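Local atomic coordinates of LIP (Serratia marcescens, PDB entry 4A1R), a protein that is a membrane-bound component of the type VI secretion system, probably an outer-membrane lipoprotein of the TssJ family that helps hold the secretion apparatus in the envelope. Residues A29-S40 with S63-P74. Residues are numbered along the deposited sequence; the frame is centred on the assembly and turned at random.
Sequences APIKIRVLLLRS and SLLDSDQFFLTP
Ile-33 lies over one face of the Phe-70 ring, its CB 3.8 Å from the ring centroid in a CH-pi contact, while Val-35 CG2 approaches the edge. With CG between backbone N and carbonyl carbon (chi1 62°), the Phe-70 ring lies alongside Ile-33, their backbones paired through two hydrogen bonds; Phe-14 of the opposing sheet meets the ring edge-to-face. On the sheet's other side, Lys-32 CB sits over one face of Phe-71, 4.3 Å from its centroid. The lysine chain then bends at chi3 (-89°), so that Lys-32 NZ donates a hydrogen bond to Gln-69 OE1 (2.9 Å), tilted from the carbonyl plane. Gln-69 NE2 and Arg-34 NE share a water, and Arg-34 NH1 donates a hydrogen bond to Leu-52 O. Leu-65 CD2 rests 3.5 Å above the centre of the Arg-39 guanidinium, which salt-bridges Asp-88. At a classic beta bulge, Leu-65 N (2.7 Å from Leu-37 O) and Asp-66 N both donate to Leu-37 O from the same face of its carbonyl plane. Thus Phe-70 and Leu-72, against Ile-33, join edge strand 64-72 to the beta-sandwich interior; on the other face polar links give way, toward the bulge, to leucines under helix 49-60.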
loop_
_atom_site.group_PDB
_atom_site.type_symbol
_atom_site.label_atom_id
_atom_site.label_comp_id
_atom_site.label_asym_id
_atom_site.label_seq_id
_atom_site.Cartn_x
_atom_site.Cartn_y
_atom_site.Cartn_z
ATOM N N ALA A 29 3.265 -18.938 3.481
ATOM C CA ALA A 29 2.660 -18.478 4.734
ATOM C C ALA A 29 1.969 -17.148 4.517
ATOM O O ALA A 29 2.424 -16.350 3.675
ATOM C CB ALA A 29 3.730 -18.341 5.801
ATOM N N PRO A 30 0.876 -16.911 5.256
ATOM C CA PRO A 30 0.181 -15.638 5.150
ATOM C C PRO A 30 1.172 -14.517 5.350
ATOM O O PRO A 30 2.160 -14.682 6.066
ATOM C CB PRO A 30 -0.835 -15.692 6.304
ATOM C CG PRO A 30 -1.092 -17.160 6.510
ATOM C CD PRO A 30 0.180 -17.859 6.163
ATOM N N ILE A 31 0.919 -13.375 4.719
ATOM C CA ILE A 31 1.845 -12.274 4.834
ATOM C C ILE A 31 1.104 -11.024 5.317
ATOM O O ILE A 31 -0.038 -10.770 4.923
ATOM C CB ILE A 31 2.592 -12.071 3.479
ATOM C CG1 ILE A 31 3.635 -10.967 3.582
ATOM C CG2 ILE A 31 1.574 -11.841 2.348
ATOM C CD1 ILE A 31 4.648 -10.926 2.435
ATOM N N LYS A 32 1.765 -10.269 6.202
ATOM C CA LYS A 32 1.198 -9.045 6.771
ATOM C C LYS A 32 1.403 -7.912 5.779
ATOM O O LYS A 32 2.548 -7.665 5.348
ATOM C CB LYS A 32 1.837 -8.670 8.128
ATOM C CG LYS A 32 1.251 -7.369 8.730
ATOM C CD LYS A 32 1.891 -6.983 10.074
ATOM C CE LYS A 32 1.145 -7.639 11.240
ATOM N NZ LYS A 32 1.325 -6.758 12.437
ATOM N N ILE A 33 0.301 -7.222 5.460
ATOM C CA ILE A 33 0.331 -6.072 4.567
ATOM C C ILE A 33 -0.021 -4.847 5.357
ATOM O O ILE A 33 -1.035 -4.845 6.069
ATOM C CB ILE A 33 -0.674 -6.222 3.408
ATOM C CG1 ILE A 33 -0.492 -7.557 2.652
ATOM C CG2 ILE A 33 -0.602 -5.010 2.468
ATOM C CD1 ILE A 33 0.776 -7.647 1.816
ATOM N N ARG A 34 0.809 -3.812 5.271
ATOM C CA ARG A 34 0.424 -2.527 5.860
ATOM C C ARG A 34 0.167 -1.478 4.791
ATOM O O ARG A 34 0.815 -1.468 3.755
ATOM C CB ARG A 34 1.484 -2.078 6.859
ATOM C CG ARG A 34 1.720 -3.102 7.978
ATOM C CD ARG A 34 2.820 -2.626 8.902
ATOM N NE ARG A 34 2.474 -1.358 9.532
ATOM C CZ ARG A 34 3.318 -0.585 10.212
ATOM N NH1 ARG A 34 4.599 -0.918 10.343
ATOM N NH2 ARG A 34 2.880 0.548 10.752
ATOM N N VAL A 35 -0.789 -0.594 5.039
ATOM C CA VAL A 35 -1.134 0.425 4.060
ATOM C C VAL A 35 -1.081 1.714 4.827
ATOM O O VAL A 35 -1.737 1.839 5.866
ATOM C CB VAL A 35 -2.529 0.194 3.412
ATOM C CG1 VAL A 35 -2.929 1.405 2.561
ATOM C CG2 VAL A 35 -2.538 -1.054 2.551
ATOM N N LEU A 36 -0.260 2.652 4.347
ATOM C CA LEU A 36 -0.049 3.882 5.062
ATOM C C LEU A 36 -0.479 5.080 4.206
ATOM O O LEU A 36 -0.118 5.185 3.036
ATOM C CB LEU A 36 1.432 4.019 5.480
ATOM C CG LEU A 36 2.026 3.038 6.519
ATOM C CD1 LEU A 36 2.101 1.617 6.006
ATOM C CD2 LEU A 36 3.441 3.475 6.856
ATOM N N LEU A 37 -1.241 5.994 4.801
ATOM C CA LEU A 37 -1.542 7.230 4.124
ATOM C C LEU A 37 -0.466 8.265 4.458
ATOM O O LEU A 37 -0.174 8.535 5.641
ATOM C CB LEU A 37 -2.942 7.711 4.538
ATOM C CG LEU A 37 -3.492 8.880 3.742
ATOM C CD1 LEU A 37 -3.945 8.395 2.366
ATOM C CD2 LEU A 37 -4.658 9.484 4.514
ATOM N N LEU A 38 0.137 8.828 3.413
ATOM C CA LEU A 38 1.322 9.640 3.557
ATOM C C LEU A 38 1.195 11.029 2.935
ATOM O O LEU A 38 0.674 11.180 1.818
ATOM C CB LEU A 38 2.546 8.936 2.915
ATOM C CG LEU A 38 2.894 7.515 3.399
ATOM C CD1 LEU A 38 3.909 6.891 2.431
ATOM C CD2 LEU A 38 3.418 7.465 4.833
ATOM N N ARG A 39 1.710 12.009 3.678
ATOM C CA ARG A 39 1.893 13.386 3.217
ATOM C C ARG A 39 2.964 13.446 2.158
ATOM O O ARG A 39 2.928 14.309 1.278
ATOM C CB ARG A 39 2.360 14.272 4.363
ATOM C CG ARG A 39 1.255 14.830 5.226
ATOM C CD ARG A 39 1.696 16.137 5.862
ATOM N NE ARG A 39 1.389 16.155 7.286
ATOM C CZ ARG A 39 0.224 16.534 7.807
ATOM N NH1 ARG A 39 -0.763 16.948 7.025
ATOM N NH2 ARG A 39 0.048 16.494 9.119
ATOM N N SER A 40 3.945 12.557 2.288
ATOM C CA SER A 40 5.080 12.478 1.378
ATOM C C SER A 40 5.707 11.093 1.553
ATOM O O SER A 40 5.502 10.458 2.585
ATOM C CB SER A 40 6.091 13.557 1.715
ATOM O OG SER A 40 6.226 13.677 3.121
ATOM N N SER A 63 4.874 13.026 8.258
ATOM C CA SER A 63 4.587 12.450 6.955
ATOM C C SER A 63 3.525 11.347 7.013
ATOM O O SER A 63 2.887 11.071 6.012
ATOM C CB SER A 63 5.847 12.003 6.196
ATOM O OG SER A 63 6.297 10.720 6.615
ATOM N N LEU A 64 3.292 10.784 8.194
ATOM C CA LEU A 64 2.311 9.721 8.322
ATOM C C LEU A 64 0.935 10.240 8.764
ATOM O O LEU A 64 0.744 10.695 9.889
ATOM C CB LEU A 64 2.826 8.603 9.234
ATOM C CG LEU A 64 1.866 7.436 9.539
ATOM C CD1 LEU A 64 1.564 6.578 8.322
ATOM C CD2 LEU A 64 2.348 6.594 10.719
ATOM N N LEU A 65 -0.011 10.143 7.848
ATOM C CA LEU A 65 -1.377 10.540 8.116
ATOM C C LEU A 65 -2.186 9.433 8.750
ATOM O O LEU A 65 -2.890 9.660 9.726
ATOM C CB LEU A 65 -2.054 11.001 6.824
ATOM C CG LEU A 65 -1.426 12.227 6.157
ATOM C CD1 LEU A 65 -2.310 12.719 5.021
ATOM C CD2 LEU A 65 -1.164 13.331 7.176
ATOM N N ASP A 66 -2.103 8.230 8.196
ATOM C CA ASP A 66 -3.001 7.156 8.636
ATOM C C ASP A 66 -2.332 5.817 8.322
ATOM O O ASP A 66 -1.526 5.773 7.417
ATOM C CB ASP A 66 -4.311 7.254 7.836
ATOM C CG ASP A 66 -5.494 6.699 8.582
ATOM O OD1 ASP A 66 -5.319 6.248 9.738
ATOM O OD2 ASP A 66 -6.605 6.716 8.010
ATOM N N SER A 67 -2.661 4.750 9.066
ATOM C CA SER A 67 -2.210 3.385 8.678
ATOM C C SER A 67 -3.184 2.258 9.025
ATOM O O SER A 67 -3.952 2.338 9.986
ATOM C CB SER A 67 -0.820 3.080 9.226
ATOM O OG SER A 67 -0.875 3.099 10.617
ATOM N N ASP A 68 -3.155 1.205 8.219
ATOM C CA ASP A 68 -4.039 0.059 8.420
ATOM C C ASP A 68 -3.274 -1.184 8.002
ATOM O O ASP A 68 -2.139 -1.077 7.486
ATOM C CB ASP A 68 -5.379 0.226 7.695
ATOM C CG ASP A 68 -6.537 -0.610 8.324
ATOM O OD1 ASP A 68 -6.392 -1.244 9.413
ATOM O OD2 ASP A 68 -7.621 -0.631 7.714
ATOM N N GLN A 69 -3.828 -2.355 8.300
ATOM C CA GLN A 69 -3.100 -3.613 8.048
ATOM C C GLN A 69 -4.081 -4.757 7.991
ATOM O O GLN A 69 -5.238 -4.669 8.496
ATOM C CB GLN A 69 -2.000 -3.882 9.098
ATOM C CG GLN A 69 -2.486 -4.073 10.533
ATOM C CD GLN A 69 -1.359 -4.371 11.499
ATOM O OE1 GLN A 69 -1.281 -5.469 12.025
ATOM N NE2 GLN A 69 -0.443 -3.420 11.689
ATOM N N PHE A 70 -3.625 -5.832 7.378
ATOM C CA PHE A 70 -4.374 -7.075 7.282
ATOM C C PHE A 70 -3.365 -8.141 6.903
ATOM O O PHE A 70 -2.195 -7.821 6.663
ATOM C CB PHE A 70 -5.482 -6.948 6.231
ATOM C CG PHE A 70 -4.970 -6.675 4.824
ATOM C CD1 PHE A 70 -4.691 -5.382 4.395
ATOM C CD2 PHE A 70 -4.756 -7.725 3.945
ATOM C CE1 PHE A 70 -4.236 -5.146 3.099
ATOM C CE2 PHE A 70 -4.325 -7.497 2.653
ATOM C CZ PHE A 70 -4.056 -6.209 2.231
ATOM N N PHE A 71 -3.800 -9.400 6.934
ATOM C CA PHE A 71 -3.029 -10.533 6.416
ATOM C C PHE A 71 -3.615 -11.056 5.110
ATOM O O PHE A 71 -4.846 -11.105 4.927
ATOM C CB PHE A 71 -3.014 -11.699 7.397
ATOM C CG PHE A 71 -2.057 -11.532 8.530
ATOM C CD1 PHE A 71 -2.441 -10.850 9.682
ATOM C CD2 PHE A 71 -0.766 -12.047 8.455
ATOM C CE1 PHE A 71 -1.557 -10.688 10.743
ATOM C CE2 PHE A 71 0.116 -11.892 9.522
ATOM C CZ PHE A 71 -0.275 -11.214 10.661
ATOM N N LEU A 72 -2.721 -11.518 4.237
ATOM C CA LEU A 72 -3.101 -12.016 2.939
ATOM C C LEU A 72 -2.622 -13.478 2.929
ATOM O O LEU A 72 -1.459 -13.745 3.243
ATOM C CB LEU A 72 -2.374 -11.144 1.912
ATOM C CG LEU A 72 -2.668 -11.092 0.431
ATOM C CD1 LEU A 72 -4.147 -10.841 0.175
ATOM C CD2 LEU A 72 -1.785 -9.990 -0.141
ATOM N N THR A 73 -3.525 -14.403 2.627
ATOM C CA THR A 73 -3.228 -15.853 2.477
ATOM C C THR A 73 -2.623 -16.171 1.093
ATOM O O THR A 73 -3.105 -15.663 0.084
ATOM C CB THR A 73 -4.523 -16.661 2.627
ATOM O OG1 THR A 73 -5.182 -16.236 3.822
ATOM C CG2 THR A 73 -4.260 -18.194 2.685
ATOM N N PRO A 74 -1.582 -17.021 1.032
ATOM C CA PRO A 74 -1.066 -17.425 -0.274
ATOM C C PRO A 74 -2.206 -17.920 -1.166
ATOM O O PRO A 74 -3.063 -18.659 -0.715
ATOM C CB PRO A 74 -0.137 -18.592 0.072
ATOM C CG PRO A 74 0.365 -18.234 1.437
ATOM C CD PRO A 74 -0.817 -17.633 2.131
HETATM O O HOH W 1 -0.457 -0.526 10.250
HETATM O O HOH W 2 7.274 9.390 4.186
#